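Long-range contact in NIF3-related protein (Bacillus cereus, PDB 2GX8), which is of uncharacterised function but binds a pair of zinc ions in a motif conserved in the NIF3 family and carries a probable regulatory domain: residues Val64-Ile69 against Asn381-Ala386. Numbering follows the deposited sequence.
Sequences VRHVLI and NVHIHA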
# COMPACT_ATOMS: atom_id res chain seq x y z
N VAL C 64 -38.64 -20.68 13.32
CA VAL C 64 -38.44 -20.98 11.88
C VAL C 64 -39.10 -22.31 11.49
O VAL C 64 -38.58 -23.38 11.83
CB VAL C 64 -36.93 -21.01 11.52
CG1 VAL C 64 -36.72 -21.30 10.03
CG2 VAL C 64 -36.23 -19.72 11.92
N ARG C 65 -40.24 -22.26 10.80
CA ARG C 65 -40.97 -23.46 10.39
C ARG C 65 -40.50 -24.00 9.05
O ARG C 65 -40.71 -25.17 8.75
CB ARG C 65 -42.47 -23.17 10.25
CG ARG C 65 -43.19 -22.56 11.46
CD ARG C 65 -44.61 -22.16 11.03
NE ARG C 65 -45.35 -21.32 11.98
CZ ARG C 65 -46.06 -21.80 13.00
NH1 ARG C 65 -46.11 -23.11 13.24
NH2 ARG C 65 -46.72 -20.96 13.81
N HIS C 66 -39.92 -23.14 8.22
CA HIS C 66 -39.48 -23.50 6.87
C HIS C 66 -38.24 -22.74 6.49
O HIS C 66 -38.13 -21.56 6.80
CB HIS C 66 -40.52 -23.11 5.82
CG HIS C 66 -41.80 -23.89 5.89
ND1 HIS C 66 -42.83 -23.56 6.75
CD2 HIS C 66 -42.23 -24.95 5.17
CE1 HIS C 66 -43.82 -24.41 6.58
NE2 HIS C 66 -43.49 -25.26 5.62
N VAL C 67 -37.32 -23.42 5.81
CA VAL C 67 -36.05 -22.83 5.34
C VAL C 67 -35.86 -23.10 3.84
O VAL C 67 -36.27 -24.16 3.36
CB VAL C 67 -34.84 -23.43 6.12
CG1 VAL C 67 -33.58 -22.66 5.90
CG2 VAL C 67 -35.15 -23.48 7.64
N LEU C 68 -35.24 -22.16 3.11
CA LEU C 68 -34.99 -22.34 1.69
C LEU C 68 -33.49 -22.38 1.36
O LEU C 68 -32.72 -21.50 1.78
CB LEU C 68 -35.64 -21.20 0.88
CG LEU C 68 -35.65 -21.28 -0.66
CD1 LEU C 68 -36.52 -22.43 -1.14
CD2 LEU C 68 -36.15 -19.96 -1.26
N ILE C 69 -33.07 -23.40 0.61
CA ILE C 69 -31.69 -23.46 0.18
C ILE C 69 -31.64 -22.86 -1.23
O ILE C 69 -32.38 -23.30 -2.13
CB ILE C 69 -31.14 -24.89 0.16
CG1 ILE C 69 -31.52 -25.66 1.43
CG2 ILE C 69 -29.64 -24.85 0.04
CD1 ILE C 69 -30.99 -25.00 2.69
N ASN C 381 -39.05 -29.43 14.23
CA ASN C 381 -40.17 -29.30 13.33
C ASN C 381 -39.90 -28.23 12.27
O ASN C 381 -40.46 -27.12 12.33
CB ASN C 381 -41.43 -28.99 14.16
CG ASN C 381 -42.70 -29.06 13.34
OD1 ASN C 381 -42.67 -29.21 12.12
ND2 ASN C 381 -43.84 -28.96 14.02
N VAL C 382 -39.03 -28.57 11.32
CA VAL C 382 -38.66 -27.68 10.22
C VAL C 382 -38.67 -28.45 8.90
O VAL C 382 -38.17 -29.56 8.83
CB VAL C 382 -37.22 -27.09 10.31
CG1 VAL C 382 -37.13 -25.84 9.46
CG2 VAL C 382 -36.84 -26.72 11.70
N HIS C 383 -39.21 -27.81 7.87
CA HIS C 383 -39.23 -28.37 6.54
C HIS C 383 -38.17 -27.59 5.74
O HIS C 383 -38.23 -26.37 5.66
CB HIS C 383 -40.62 -28.15 5.94
CG HIS C 383 -40.91 -28.95 4.70
ND1 HIS C 383 -40.03 -29.02 3.63
CD2 HIS C 383 -42.00 -29.66 4.33
CE1 HIS C 383 -40.56 -29.77 2.67
NE2 HIS C 383 -41.76 -30.16 3.07
N ILE C 384 -37.18 -28.27 5.17
CA ILE C 384 -36.15 -27.58 4.37
C ILE C 384 -36.54 -27.69 2.90
O ILE C 384 -37.05 -28.73 2.47
CB ILE C 384 -34.73 -28.18 4.60
CG1 ILE C 384 -34.43 -28.41 6.10
CG2 ILE C 384 -33.64 -27.37 3.91
CD1 ILE C 384 -34.49 -27.20 6.99
N HIS C 385 -36.33 -26.64 2.11
CA HIS C 385 -36.69 -26.69 0.70
C HIS C 385 -35.50 -26.35 -0.19
O HIS C 385 -34.63 -25.59 0.19
CB HIS C 385 -37.81 -25.72 0.38
CG HIS C 385 -38.99 -25.80 1.30
ND1 HIS C 385 -40.10 -26.57 1.02
CD2 HIS C 385 -39.23 -25.20 2.49
CE1 HIS C 385 -40.98 -26.43 2.00
NE2 HIS C 385 -40.48 -25.61 2.90
N ALA C 386 -35.49 -26.94 -1.38
CA ALA C 386 -34.48 -26.66 -2.39
C ALA C 386 -35.14 -25.83 -3.47
O ALA C 386 -35.99 -26.33 -4.20
CB ALA C 386 -33.95 -27.92 -2.97
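Val67 overlaps two side chains of the neighbouring strand through one branch: its CG2 lies 3.6 Å from Val382 CG1 and meets the CD1 end of Ile384, which runs beside it and points the same way. With CG1 anti to the backbone N (chi1 -168°), CG2 is left anti to the carbonyl carbon, where it meets both. Further along the same face, Ile69 CG1 lies 3.7 Å from Ile384 CG2, so Ile384 meets Val67 through CD1 and Ile69 through CG2.

The pairing illustrates how alternation along a parallel strand pair sorts side chains. Val67, Ile69 and Ile384 face one way; His66, His383 and His385, with Leu68, face the other. The rings of His66 and His385 meet rim to rim, their planes 15° apart and neither over the other's face, with His385 NE2 in the plane of the His66 ring beside CD2. His383 presents its CB to His66 CD2 at 3.7 Å, and its ring is nearly parallel to that of His66 but slid aside. His383 ND1 donates to Ile384 O at 3.2 Å; the acceptor lies near the ring plane, but ND1 sits above the carbonyl plane and the bond is bent, so it can bias the ring's rotation only modestly. Leu68 CD1 reaches His385 CB on this face.

Between the two faces, four backbone bonds alternate in the parallel pattern: His383 N to Arg65 O, Val67 N to His383 O, His385 N to Val67 O, and Ile69 N to His385 O, the last 2.7 Å long.

Strand 383-386 is outermost within the chain, and strand 66-70 continues the sheet inward to 88-91. Helix 31-38, through Ile34, and helix 362-377, through Met363 and Val367, pack on the Val67 face, whereas helix 75-84 packs against Leu68 on the histidine side.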